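Local coordinates for protein type II secretion chaperone CpaB (Acinetobacter nosocomialis M2, PDB 6O38) that acts as a type II secretion chaperone that binds the secreted metalloprotease CpaA and probably supports its export, at residues Lys66-Pro74 with Ile154-Gln162. Sequence-based numbering, arbitrary orientation.
Sequences KGMVIKYDP and IKDGVGLVQ
I70 and V161 meet on the face of strands 68-72 and 158-162 that also carries M68. The two strands are antiparallel. Four backbone hydrogen bonds join them, and a fifth, from Y72 N to G157 O, reaches the type I' turn K155-V158. M68 and V161 form one hydrogen-bonded pair, with M68 N 2.6 Å from V161 O. I70 and G159 form the next such pair.

I70 can be followed outward. Its CB carries CG1 between the backbone N and the carbonyl carbon (chi1 52°). From there CG1 touches V161 CG2 at 3.5 Å. The other branch, CG2, also reaches V161 CG2. The tip, CD1, passes over G159, which has no side chain, and meets I154 CG1 at 3.8 Å. The two isoleucine side chains cross at about a right angle.

I154 then leads on to Y72. Its CD1 sits over one face of the ring, 3.9 Å from the centroid, in a CH-pi contact. Its CG2 touches Y72 CD2 at 3.5 Å. Beyond V161, the bent selenomethionine M68 lays its CE against V161 CG2 at 3.6 Å. On the other face, V69 CG1 and V158 CG2 lie side by side, 4.2 Å apart.

The phenol OH of Y72 is hydrogen-bonded to Q132. I154 and Y72 both pack on M141 of strand 138-145, and M68 and V161 on M90 of strand 85-90. In the antiparallel sheet, strand 68-72 lies between strand 45-47 and the hairpin 148-155/158-163.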
loop_
_atom_site.group_PDB
_atom_site.type_symbol
_atom_site.label_atom_id
_atom_site.label_comp_id
_atom_site.label_asym_id
_atom_site.label_seq_id
_atom_site.Cartn_x
_atom_site.Cartn_y
_atom_site.Cartn_z
ATOM N N LYS G 66 -6.155 -13.184 15.517
ATOM C CA LYS G 66 -6.930 -12.770 14.354
ATOM C C LYS G 66 -6.033 -12.580 13.137
ATOM O O LYS G 66 -5.119 -11.757 13.153
ATOM C CB LYS G 66 -7.693 -11.476 14.646
ATOM C CG LYS G 66 -8.709 -11.592 15.772
ATOM C CD LYS G 66 -9.414 -10.267 16.012
ATOM C CE LYS G 66 -10.433 -10.375 17.133
ATOM N NZ LYS G 66 -11.118 -9.076 17.383
ATOM N N GLY G 67 -6.296 -13.340 12.088
ATOM C CA GLY G 67 -5.531 -13.231 10.866
ATOM C C GLY G 67 -5.548 -14.541 10.104
ATOM O O GLY G 67 -6.460 -15.349 10.248
HETATM N N MSE G 68 -4.508 -14.726 9.297
HETATM C CA MSE G 68 -4.407 -15.875 8.409
HETATM C C MSE G 68 -3.126 -16.661 8.678
HETATM O O MSE G 68 -2.026 -16.183 8.397
HETATM C CB MSE G 68 -4.456 -15.410 6.954
HETATM C CG MSE G 68 -4.483 -16.516 5.922
HETATM SE SE MSE G 68 -4.417 -15.755 4.132
HETATM C CE MSE G 68 -2.733 -14.797 4.299
ATOM N N VAL G 69 -3.275 -17.868 9.225
ATOM C CA VAL G 69 -2.119 -18.679 9.580
ATOM C C VAL G 69 -1.439 -19.188 8.316
ATOM O O VAL G 69 -2.101 -19.606 7.356
ATOM C CB VAL G 69 -2.541 -19.845 10.490
ATOM C CG1 VAL G 69 -1.334 -20.407 11.229
ATOM C CG2 VAL G 69 -3.617 -19.394 11.467
ATOM N N ILE G 70 -0.105 -19.155 8.308
ATOM C CA ILE G 70 0.680 -19.559 7.149
ATOM C C ILE G 70 1.896 -20.356 7.601
ATOM O O ILE G 70 2.372 -20.228 8.730
ATOM C CB ILE G 70 1.134 -18.350 6.297
ATOM C CG1 ILE G 70 1.820 -17.298 7.173
ATOM C CG2 ILE G 70 -0.042 -17.758 5.530
ATOM C CD1 ILE G 70 3.334 -17.325 7.112
ATOM N N LYS G 71 2.394 -21.188 6.691
ATOM C CA LYS G 71 3.651 -21.900 6.875
ATOM C C LYS G 71 4.724 -21.239 6.020
ATOM O O LYS G 71 4.448 -20.769 4.913
ATOM C CB LYS G 71 3.507 -23.378 6.504
ATOM C CG LYS G 71 4.754 -24.206 6.778
ATOM C CD LYS G 71 4.456 -25.696 6.760
ATOM C CE LYS G 71 5.687 -26.500 7.145
ATOM N NZ LYS G 71 5.383 -27.949 7.302
ATOM N N TYR G 72 5.949 -21.204 6.539
ATOM C CA TYR G 72 7.019 -20.441 5.915
ATOM C C TYR G 72 8.333 -21.200 6.009
ATOM O O TYR G 72 8.640 -21.807 7.038
ATOM C CB TYR G 72 7.153 -19.063 6.575
ATOM C CG TYR G 72 8.380 -18.285 6.168
ATOM C CD1 TYR G 72 8.555 -17.858 4.859
ATOM C CD2 TYR G 72 9.353 -17.956 7.102
ATOM C CE1 TYR G 72 9.675 -17.140 4.489
ATOM C CE2 TYR G 72 10.471 -17.237 6.742
ATOM C CZ TYR G 72 10.628 -16.830 5.436
ATOM O OH TYR G 72 11.744 -16.113 5.081
ATOM N N ASP G 73 9.101 -21.160 4.926
ATOM C CA ASP G 73 10.431 -21.765 4.874
ATOM C C ASP G 73 11.459 -20.659 4.689
ATOM O O ASP G 73 11.513 -20.044 3.607
ATOM C CB ASP G 73 10.523 -22.785 3.739
ATOM C CG ASP G 73 11.713 -23.721 3.880
ATOM O OD1 ASP G 73 12.780 -23.276 4.353
ATOM O OD2 ASP G 73 11.578 -24.909 3.518
ATOM N N PRO G 74 12.288 -20.364 5.696
ATOM C CA PRO G 74 13.253 -19.261 5.558
ATOM C C PRO G 74 14.365 -19.536 4.560
ATOM O O PRO G 74 15.056 -18.590 4.161
ATOM C CB PRO G 74 13.811 -19.107 6.979
ATOM C CG PRO G 74 13.647 -20.460 7.588
ATOM C CD PRO G 74 12.373 -21.016 7.014
ATOM N N ILE G 154 6.435 -14.227 11.587
ATOM C CA ILE G 154 6.698 -15.658 11.501
ATOM C C ILE G 154 7.735 -16.041 12.548
ATOM O O ILE G 154 8.703 -15.309 12.775
ATOM C CB ILE G 154 7.171 -16.057 10.088
ATOM C CG1 ILE G 154 6.145 -15.619 9.044
ATOM C CG2 ILE G 154 7.403 -17.556 9.998
ATOM C CD1 ILE G 154 6.701 -15.529 7.645
ATOM N N LYS G 155 7.524 -17.193 13.186
ATOM C CA LYS G 155 8.437 -17.713 14.198
ATOM C C LYS G 155 8.497 -19.227 14.072
ATOM O O LYS G 155 7.475 -19.902 14.229
ATOM C CB LYS G 155 7.993 -17.308 15.607
ATOM C CG LYS G 155 8.782 -17.971 16.726
ATOM C CD LYS G 155 10.145 -17.325 16.913
ATOM C CE LYS G 155 10.909 -17.980 18.053
ATOM N NZ LYS G 155 12.309 -17.478 18.150
ATOM N N ASP G 156 9.693 -19.751 13.792
ATOM C CA ASP G 156 9.933 -21.193 13.686
ATOM C C ASP G 156 9.053 -21.838 12.614
ATOM O O ASP G 156 8.446 -22.889 12.824
ATOM C CB ASP G 156 9.744 -21.884 15.040
ATOM C CG ASP G 156 10.742 -21.414 16.079
ATOM O OD1 ASP G 156 11.889 -21.091 15.701
ATOM O OD2 ASP G 156 10.383 -21.369 17.274
ATOM N N GLY G 157 8.990 -21.194 11.449
ATOM C CA GLY G 157 8.305 -21.749 10.302
ATOM C C GLY G 157 6.810 -21.525 10.250
ATOM O O GLY G 157 6.202 -21.774 9.201
ATOM N N VAL G 158 6.193 -21.066 11.335
ATOM C CA VAL G 158 4.765 -20.774 11.370
ATOM C C VAL G 158 4.593 -19.282 11.618
ATOM O O VAL G 158 5.349 -18.680 12.391
ATOM C CB VAL G 158 4.035 -21.613 12.443
ATOM C CG1 VAL G 158 4.616 -21.358 13.826
ATOM C CG2 VAL G 158 2.536 -21.338 12.419
ATOM N N GLY G 159 3.610 -18.682 10.950
ATOM C CA GLY G 159 3.434 -17.247 11.019
ATOM C C GLY G 159 1.980 -16.850 10.880
ATOM O O GLY G 159 1.094 -17.689 10.706
ATOM N N LEU G 160 1.747 -15.542 10.962
ATOM C CA LEU G 160 0.406 -14.977 10.908
ATOM C C LEU G 160 0.416 -13.740 10.026
ATOM O O LEU G 160 1.210 -12.822 10.251
ATOM C CB LEU G 160 -0.098 -14.620 12.312
ATOM C CG LEU G 160 -1.536 -14.108 12.427
ATOM C CD1 LEU G 160 -2.530 -15.195 12.044
ATOM C CD2 LEU G 160 -1.811 -13.592 13.832
ATOM N N VAL G 161 -0.463 -13.717 9.029
ATOM C CA VAL G 161 -0.648 -12.562 8.160
ATOM C C VAL G 161 -1.999 -11.942 8.475
ATOM O O VAL G 161 -2.989 -12.653 8.682
ATOM C CB VAL G 161 -0.551 -12.930 6.667
ATOM C CG1 VAL G 161 0.209 -11.855 5.909
ATOM C CG2 VAL G 161 0.125 -14.269 6.498
ATOM N N GLN G 162 -2.037 -10.614 8.508
ATOM C CA GLN G 162 -3.251 -9.898 8.861
ATOM C C GLN G 162 -3.210 -8.513 8.239
ATOM O O GLN G 162 -2.142 -7.987 7.914
ATOM C CB GLN G 162 -3.410 -9.784 10.383
ATOM C CG GLN G 162 -2.257 -9.050 11.055
ATOM C CD GLN G 162 -2.375 -9.019 12.566
ATOM O OE1 GLN G 162 -2.968 -9.909 13.173
ATOM N NE2 GLN G 162 -1.807 -7.988 13.182
#